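Local coordinates for protein Lmaj004091aaa (Leishmania major, PDB 1XTP) that probably methylates the N-terminal amino group of proteins that begin with an X-Pro-Lys motif, using S-adenosyl-L-methionine as methyl donor, at residues P189-I193 and M250-K254; F195-S200 and T215-Y221. All coordinates share one frame. Residues are numbered along the deposited sequence.

Contact 1. Residues P189-I193 and M250-K254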
ATOM      1  N   PRO A 189       5.582 -19.019   7.894  1.00 27.13           N
ATOM      2  CA  PRO A 189       4.927 -19.007   9.211  1.00 25.70           C
ATOM      3  C   PRO A 189       5.327 -17.841  10.139  1.00 25.54           C
ATOM      4  O   PRO A 189       4.535 -17.440  10.988  1.00 24.45           O
ATOM      5  CB  PRO A 189       5.320 -20.374   9.811  1.00 26.51           C
ATOM      6  CG  PRO A 189       5.607 -21.235   8.586  1.00 25.64           C
ATOM      7  CD  PRO A 189       6.283 -20.290   7.638  1.00 27.57           C
ATOM      8  N   ASN A 190       6.535 -17.300   9.973  1.00 24.24           N
ATOM      9  CA  ASN A 190       6.976 -16.138  10.740  1.00 23.18           C
ATOM     10  C   ASN A 190       6.847 -14.838   9.945  1.00 23.14           C
ATOM     11  O   ASN A 190       7.532 -13.848  10.214  1.00 21.18           O
ATOM     12  CB  ASN A 190       8.420 -16.343  11.189  1.00 24.12           C
ATOM     13  CG  ASN A 190       8.585 -17.576  12.038  1.00 24.09           C
ATOM     14  OD1 ASN A 190       7.619 -18.058  12.633  1.00 29.07           O
ATOM     15  ND2 ASN A 190       9.806 -18.113  12.084  1.00 22.72           N
ATOM     16  N   GLY A 191       5.965 -14.833   8.960  1.00 19.89           N
ATOM     17  CA  GLY A 191       5.842 -13.672   8.110  1.00 22.35           C
ATOM     18  C   GLY A 191       4.687 -12.765   8.498  1.00 18.88           C
ATOM     19  O   GLY A 191       3.715 -13.194   9.105  1.00 18.59           O
ATOM     20  N   TYR A 192       4.801 -11.497   8.124  1.00 22.82           N
ATOM     21  CA  TYR A 192       3.720 -10.542   8.276  1.00 23.43           C
ATOM     22  C   TYR A 192       3.610  -9.706   7.006  1.00 23.61           C
ATOM     23  O   TYR A 192       4.617  -9.463   6.318  1.00 23.21           O
ATOM     24  CB  TYR A 192       4.029  -9.584   9.412  1.00 23.98           C
ATOM     25  CG  TYR A 192       4.023 -10.137  10.816  1.00 23.64           C
ATOM     26  CD1 TYR A 192       5.165 -10.700  11.372  1.00 26.38           C
ATOM     27  CD2 TYR A 192       2.908 -10.009  11.622  1.00 25.94           C
ATOM     28  CE1 TYR A 192       5.169 -11.179  12.679  1.00 24.10           C
ATOM     29  CE2 TYR A 192       2.915 -10.477  12.946  1.00 27.01           C
ATOM     30  CZ  TYR A 192       4.044 -11.047  13.462  1.00 25.46           C
ATOM     31  OH  TYR A 192       4.059 -11.496  14.772  1.00 30.64           O
ATOM     32  N   ILE A 193       2.394  -9.270   6.694  1.00 22.17           N
ATOM     33  CA  ILE A 193       2.210  -8.128   5.787  1.00 26.19           C
ATOM     34  C   ILE A 193       2.407  -6.867   6.602  1.00 24.84           C
ATOM     35  O   ILE A 193       1.729  -6.663   7.590  1.00 27.31           O
ATOM     36  CB  ILE A 193       0.810  -8.067   5.151  1.00 25.67           C
ATOM     37  CG1 ILE A 193       0.561  -9.269   4.251  1.00 25.34           C
ATOM     38  CG2 ILE A 193       0.672  -6.832   4.293  1.00 28.13           C
ATOM     39  CD1 ILE A 193      -0.897  -9.572   4.035  1.00 29.30           C
HETATM   40  N   MSE A 250       0.051   2.084  10.476  1.00 26.02           N
HETATM   41  CA  MSE A 250       0.692   0.810  10.192  1.00 28.17           C
HETATM   42  C   MSE A 250      -0.132  -0.336  10.755  1.00 27.07           C
HETATM   43  O   MSE A 250      -0.629  -0.253  11.872  1.00 24.55           O
HETATM   44  CB  MSE A 250       2.059   0.786  10.854  1.00 28.41           C
HETATM   45  CG  MSE A 250       3.038   1.733  10.227  1.00 32.16           C
HETATM   46 SE   MSE A 250       4.598   2.006  11.346  0.85 34.33          SE
HETATM   47  CE  MSE A 250       3.864   3.409  12.526  1.00 37.99           C
ATOM     48  N   TYR A 251      -0.248  -1.403   9.969  1.00 27.25           N
ATOM     49  CA  TYR A 251      -0.857  -2.647  10.378  1.00 26.69           C
ATOM     50  C   TYR A 251       0.097  -3.808  10.124  1.00 26.61           C
ATOM     51  O   TYR A 251       0.691  -3.898   9.050  1.00 28.34           O
ATOM     52  CB  TYR A 251      -2.108  -2.934   9.557  1.00 29.81           C
ATOM     53  CG  TYR A 251      -3.167  -1.864   9.550  1.00 30.14           C
ATOM     54  CD1 TYR A 251      -3.163  -0.874   8.573  1.00 33.45           C
ATOM     55  CD2 TYR A 251      -4.211  -1.875  10.478  1.00 32.17           C
ATOM     56  CE1 TYR A 251      -4.136   0.097   8.536  1.00 32.18           C
ATOM     57  CE2 TYR A 251      -5.213  -0.900  10.441  1.00 29.20           C
ATOM     58  CZ  TYR A 251      -5.161   0.074   9.463  1.00 31.95           C
ATOM     59  OH  TYR A 251      -6.117   1.049   9.401  1.00 36.18           O
ATOM     60  N   ALA A 252       0.236  -4.693  11.105  1.00 26.89           N
ATOM     61  CA  ALA A 252       0.913  -5.979  10.901  1.00 25.38           C
ATOM     62  C   ALA A 252      -0.159  -7.046  10.780  1.00 26.12           C
ATOM     63  O   ALA A 252      -0.938  -7.226  11.706  1.00 28.81           O
ATOM     64  CB  ALA A 252       1.808  -6.294  12.033  1.00 21.07           C
ATOM     65  N   LEU A 253      -0.190  -7.738   9.642  1.00 26.61           N
ATOM     66  CA  LEU A 253      -1.277  -8.663   9.314  1.00 27.73           C
ATOM     67  C   LEU A 253      -0.720 -10.071   9.071  1.00 27.91           C
ATOM     68  O   LEU A 253       0.374 -10.227   8.534  1.00 27.09           O
ATOM     69  CB  LEU A 253      -2.046  -8.181   8.066  1.00 26.82           C
ATOM     70  CG  LEU A 253      -2.485  -6.701   8.013  1.00 29.67           C
ATOM     71  CD1 LEU A 253      -2.774  -6.250   6.598  1.00 30.99           C
ATOM     72  CD2 LEU A 253      -3.700  -6.471   8.891  1.00 28.89           C
ATOM     73  N   LYS A 254      -1.490 -11.081   9.468  1.00 29.13           N
ATOM     74  CA  LYS A 254      -1.149 -12.486   9.242  1.00 32.56           C
ATOM     75  C   LYS A 254      -2.341 -13.248   8.679  1.00 35.09           C
ATOM     76  O   LYS A 254      -3.477 -12.816   8.831  1.00 34.12           O
ATOM     77  CB  LYS A 254      -0.710 -13.141  10.542  1.00 32.66           C
ATOM     78  CG  LYS A 254       0.737 -12.907  10.865  1.00 34.55           C
ATOM     79  CD  LYS A 254       1.200 -13.760  12.037  1.00 34.52           C
ATOM     80  CE  LYS A 254       2.714 -13.830  12.093  1.00 37.91           C
ATOM     81  NZ  LYS A 254       3.294 -14.960  11.312  1.00 31.06           N
ATOM     82  OXT LYS A 254      -2.197 -14.319   8.073  1.00 38.39           O
TER

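Contact 2. Residues F195-S200 and T215-Y221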
ATOM      1  N   PHE A 195       1.535  -3.224   6.297  1.00 24.53           N
ATOM      2  CA  PHE A 195       0.686  -2.320   5.523  1.00 26.49           C
ATOM      3  C   PHE A 195       0.708  -0.936   6.155  1.00 24.10           C
ATOM      4  O   PHE A 195       0.291  -0.770   7.293  1.00 24.70           O
ATOM      5  CB  PHE A 195      -0.737  -2.877   5.467  1.00 27.49           C
ATOM      6  CG  PHE A 195      -1.732  -1.976   4.767  1.00 29.98           C
ATOM      7  CD1 PHE A 195      -1.411  -1.335   3.572  1.00 28.02           C
ATOM      8  CD2 PHE A 195      -3.009  -1.806   5.294  1.00 31.93           C
ATOM      9  CE1 PHE A 195      -2.342  -0.532   2.928  1.00 31.37           C
ATOM     10  CE2 PHE A 195      -3.944  -1.012   4.668  1.00 31.24           C
ATOM     11  CZ  PHE A 195      -3.622  -0.380   3.471  1.00 30.16           C
ATOM     12  N   LYS A 196       1.238   0.043   5.420  1.00 27.99           N
ATOM     13  CA  LYS A 196       1.355   1.420   5.904  1.00 27.15           C
ATOM     14  C   LYS A 196       0.690   2.362   4.917  1.00 26.96           C
ATOM     15  O   LYS A 196       1.071   2.416   3.758  1.00 27.86           O
ATOM     16  CB  LYS A 196       2.818   1.827   6.085  1.00 27.30           C
ATOM     17  CG  LYS A 196       3.024   3.059   6.972  1.00 27.97           C
ATOM     18  CD  LYS A 196       4.470   3.128   7.485  1.00 27.93           C
ATOM     19  CE  LYS A 196       4.701   4.277   8.458  1.00 26.97           C
ATOM     20  NZ  LYS A 196       6.141   4.439   8.786  1.00 19.32           N
ATOM     21  N   GLU A 197      -0.279   3.134   5.396  1.00 25.80           N
ATOM     22  CA  GLU A 197      -1.110   3.921   4.504  1.00 27.48           C
ATOM     23  C   GLU A 197      -1.761   5.106   5.210  1.00 27.71           C
ATOM     24  O   GLU A 197      -1.970   5.080   6.436  1.00 26.25           O
ATOM     25  CB  GLU A 197      -2.220   3.036   3.921  1.00 27.02           C
ATOM     26  CG  GLU A 197      -2.843   3.609   2.665  1.00 32.35           C
ATOM     27  CD  GLU A 197      -1.793   4.135   1.699  1.00 36.38           C
ATOM     28  OE1 GLU A 197      -1.144   3.300   1.011  1.00 33.79           O
ATOM     29  OE2 GLU A 197      -1.636   5.380   1.630  1.00 30.16           O
ATOM     30  N   ASN A 198      -2.100   6.116   4.407  1.00 23.04           N
ATOM     31  CA  ASN A 198      -2.936   7.213   4.828  1.00 25.02           C
ATOM     32  C   ASN A 198      -4.334   6.708   5.207  1.00 30.44           C
ATOM     33  O   ASN A 198      -4.892   5.820   4.563  1.00 32.20           O
ATOM     34  CB  ASN A 198      -3.029   8.278   3.731  1.00 22.91           C
ATOM     35  CG  ASN A 198      -1.697   9.001   3.484  1.00 22.96           C
ATOM     36  OD1 ASN A 198      -0.739   8.861   4.239  1.00 27.70           O
ATOM     37  ND2 ASN A 198      -1.664   9.816   2.441  1.00 26.72           N
ATOM     38  N   CYS A 199      -4.878   7.296   6.262  1.00 33.45           N
ATOM     39  CA  CYS A 199      -6.119   6.868   6.870  1.00 37.28           C
ATOM     40  C   CYS A 199      -7.046   8.086   6.990  1.00 39.85           C
ATOM     41  O   CYS A 199      -6.631   9.117   7.520  1.00 42.37           O
ATOM     42  CB  CYS A 199      -5.765   6.344   8.257  1.00 36.78           C
ATOM     43  SG  CYS A 199      -6.735   5.017   8.794  1.00 38.32           S
ATOM     44  N   SER A 200      -8.281   7.984   6.495  1.00 42.81           N
ATOM     45  CA  SER A 200      -9.254   9.082   6.631  1.00 42.50           C
ATOM     46  C   SER A 200      -9.499   9.385   8.106  1.00 43.75           C
ATOM     47  O   SER A 200      -9.635   8.458   8.915  1.00 46.40           O
ATOM     48  CB  SER A 200     -10.580   8.741   5.941  1.00 43.78           C
ATOM     49  OG  SER A 200     -10.452   8.730   4.524  1.00 49.13           O
ATOM     50  N   THR A 215      -8.259   7.163  -0.640  1.00 24.32           N
ATOM     51  CA  THR A 215      -7.912   7.062   0.760  1.00 24.56           C
ATOM     52  C   THR A 215      -9.133   6.515   1.462  1.00 25.93           C
ATOM     53  O   THR A 215     -10.263   6.969   1.214  1.00 23.34           O
ATOM     54  CB  THR A 215      -7.577   8.440   1.324  1.00 25.78           C
ATOM     55  OG1 THR A 215      -6.503   8.984   0.560  1.00 26.15           O
ATOM     56  CG2 THR A 215      -7.170   8.381   2.817  1.00 23.96           C
ATOM     57  N   ARG A 216      -8.902   5.532   2.318  1.00 25.38           N
ATOM     58  CA  ARG A 216      -9.970   4.849   3.005  1.00 25.02           C
ATOM     59  C   ARG A 216      -9.812   5.042   4.508  1.00 25.89           C
ATOM     60  O   ARG A 216      -8.729   5.394   4.985  1.00 24.01           O
ATOM     61  CB  ARG A 216      -9.910   3.359   2.695  1.00 24.94           C
ATOM     62  CG  ARG A 216      -9.959   2.985   1.226  1.00 26.37           C
ATOM     63  CD  ARG A 216      -9.804   1.448   1.117  1.00 24.22           C
ATOM     64  NE  ARG A 216      -9.974   0.874  -0.225  1.00 23.30           N
ATOM     65  CZ  ARG A 216      -8.983   0.629  -1.087  1.00 26.44           C
ATOM     66  NH1 ARG A 216      -7.729   0.985  -0.829  1.00 26.29           N
ATOM     67  NH2 ARG A 216      -9.249   0.076  -2.250  1.00 22.76           N
ATOM     68  N   SER A 217     -10.898   4.795   5.244  1.00 27.95           N
ATOM     69  CA  SER A 217     -10.878   4.830   6.708  1.00 25.95           C
ATOM     70  C   SER A 217     -10.385   3.505   7.285  1.00 25.19           C
ATOM     71  O   SER A 217     -10.419   2.459   6.625  1.00 22.88           O
ATOM     72  CB  SER A 217     -12.275   5.107   7.245  1.00 25.15           C
ATOM     73  OG  SER A 217     -13.160   4.056   6.873  1.00 22.27           O
ATOM     74  N   ASP A 218      -9.943   3.560   8.537  1.00 23.11           N
ATOM     75  CA  ASP A 218      -9.591   2.360   9.286  1.00 25.62           C
ATOM     76  C   ASP A 218     -10.684   1.268   9.248  1.00 25.08           C
ATOM     77  O   ASP A 218     -10.386   0.078   9.137  1.00 26.61           O
ATOM     78  CB  ASP A 218      -9.334   2.738  10.758  1.00 24.11           C
ATOM     79  CG  ASP A 218      -8.958   1.553  11.578  1.00 27.15           C
ATOM     80  OD1 ASP A 218      -7.868   1.021  11.321  1.00 30.48           O
ATOM     81  OD2 ASP A 218      -9.748   1.132  12.443  1.00 32.29           O
ATOM     82  N   ILE A 219     -11.939   1.681   9.404  1.00 25.30           N
ATOM     83  CA  ILE A 219     -13.086   0.761   9.357  1.00 30.29           C
ATOM     84  C   ILE A 219     -13.223   0.147   7.960  1.00 29.53           C
ATOM     85  O   ILE A 219     -13.514  -1.036   7.818  1.00 26.17           O
ATOM     86  CB  ILE A 219     -14.379   1.494   9.810  1.00 31.49           C
ATOM     87  CG1 ILE A 219     -14.377   1.553  11.332  1.00 36.84           C
ATOM     88  CG2 ILE A 219     -15.663   0.791   9.334  1.00 34.18           C
ATOM     89  CD1 ILE A 219     -15.570   2.237  11.925  1.00 40.25           C
ATOM     90  N   HIS A 220     -12.959   0.958   6.941  1.00 28.76           N
ATOM     91  CA  HIS A 220     -12.966   0.498   5.544  1.00 28.59           C
ATOM     92  C   HIS A 220     -11.855  -0.548   5.329  1.00 26.81           C
ATOM     93  O   HIS A 220     -12.125  -1.632   4.822  1.00 27.27           O
ATOM     94  CB  HIS A 220     -12.817   1.710   4.622  1.00 26.15           C
ATOM     95  CG  HIS A 220     -13.115   1.448   3.181  1.00 26.98           C
ATOM     96  ND1 HIS A 220     -13.366   2.469   2.290  1.00 23.98           N
ATOM     97  CD2 HIS A 220     -13.170   0.297   2.464  1.00 29.89           C
ATOM     98  CE1 HIS A 220     -13.578   1.955   1.090  1.00 27.73           C
ATOM     99  NE2 HIS A 220     -13.470   0.639   1.170  1.00 27.63           N
ATOM    100  N   TYR A 221     -10.626  -0.249   5.744  1.00 27.45           N
ATOM    101  CA  TYR A 221      -9.515  -1.240   5.678  1.00 27.78           C
ATOM    102  C   TYR A 221      -9.855  -2.585   6.351  1.00 25.83           C
ATOM    103  O   TYR A 221      -9.569  -3.663   5.827  1.00 25.65           O
ATOM    104  CB  TYR A 221      -8.218  -0.681   6.315  1.00 24.01           C
ATOM    105  CG  TYR A 221      -7.606   0.452   5.537  1.00 26.10           C
ATOM    106  CD1 TYR A 221      -7.315   0.307   4.173  1.00 22.20           C
ATOM    107  CD2 TYR A 221      -7.350   1.685   6.134  1.00 23.33           C
ATOM    108  CE1 TYR A 221      -6.774   1.351   3.444  1.00 24.72           C
ATOM    109  CE2 TYR A 221      -6.807   2.745   5.405  1.00 25.25           C
ATOM    110  CZ  TYR A 221      -6.523   2.574   4.052  1.00 28.25           C
ATOM    111  OH  TYR A 221      -5.973   3.601   3.299  1.00 26.77           O
TER
HETATM  112  O   HOH W   1      -3.910  10.109   0.898  1.00 43.74           O
HETATM  113  O   HOH W   2     -10.271   6.095  10.001  1.00 36.43           O

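Contact 1. Residues P189-I193 and M250-K254
Backbone hydrogen bonds join the first residues of strand 191-198 to the last of strand 248-253, the C-terminal strand that runs antiparallel beside it in the 3-2-1-4-5-7-6 order of Rossmann-like class I methyltransferases. Ile-193 and Leu-253 form an antiparallel hydrogen-bonded pair: Ile-193 N donates to Leu-253 O (2.9 Å) and Leu-253 N to Ile-193 O (3.0 Å). The same two carbonyl oxygens also receive CA-H...O contacts from Tyr-192 and Ala-252.

The charged end belongs to Lys-254, the C-terminal residue. Its long side chain reaches back so that NZ donates to Gly-191 O (2.9 Å) and stands 2.8 Å from Pro-189 O, at the corner where the chain enters the strand. On the way it crosses one face of the Tyr-192 ring: CE sits 3.5 Å from the ring centroid, a CH-pi contact, and NZ 4.5 Å from it, a cation-pi interaction. The Tyr-192 hydroxyl is hydrogen-bonded to Pro-90.

Each face adds one apolar contact. Branched Ile-193 and Leu-253 meet CB to CB at 4.1 Å, and Leu-253 also rests on Phe-225 of helix 218-228; small Ala-252 leaves room for Tyr-192, whose CD2 is 3.9 Å from Ala-252 CB. Where the paired strands end, the Gly-191 carbonyl and Tyr-192 ring face hold the ammonium, fixing the last residue at the start of strand 191-198.

Contact 2. Residues F195-S200 and T215-Y221
Tyr-221 OH donates to Asn-198 O (2.8 Å), tying the first turn of helix 218-228 to the C-terminal end of strand 191-198. A second direct bond, nearly straight, runs from Ser-200 N to Arg-216 O (3.0 Å), and Cys-199 CA approaches the same carbonyl oxygen, Arg-216 O, at 3.5 Å.

Two waters extend this polar seam. One links Asn-198 ND2 (2.7 Å) to Thr-215 OG1 (2.8 Å), while Asn-198 OD1 accepts from Trp-166 NE1. The other donates to Ser-200 O (2.7 Å) and accepts from Asp-218 N (2.9 Å), an amide at the helix start that has no preceding turn to bond to. Here Ser-217 is the N-cap, its short side chain reaching forward, OG accepting from His-220 N (3.1 Å). Glu-197 curls back so that OE2 accepts from the following amide, Asn-198 N (2.9 Å); its side chain lies about 8 Å from the bound S-adenosyl-L-homoselenocysteine.

Packing centres on Tyr-221. Phe-195 turns its edge to the Tyr-221 face in a T-shaped stack, centroids 5.2 Å apart and planes at 80°, with Phe-195 CZ 3.6 Å from Tyr-221 CE1. Cys-199 SG lies at the ring's edge, 4.1 Å from Tyr-221 CE2. Tyrosine suits this place because its ring can be buried against phenylalanine and sulfur while its hydroxyl satisfies a strand carbonyl, so one residue serves both the apolar and the polar needs of the helix-sheet interface.

Overall arrangement
From the N terminus, the chain builds most of the Rossmann-like methyltransferase sheet before entering strand 191-198, which supplies the first segment of both contacts. Beyond this strand it passes through strands 205-208 and 213-215 of the smaller sheet and returns as helix 218-228, where contact 2 closes a short loop. It then forms strand 232-237 and finally strand 248-253, whose end closes the larger loop of contact 1; contact 2 is therefore nested inside contact 1. Tyr-251 connects the two, its N hydrogen-bonded to Phe-195 O and its OH to Asp-218 OD1. Together they tie the helix and the C-terminal strand to one shared strand.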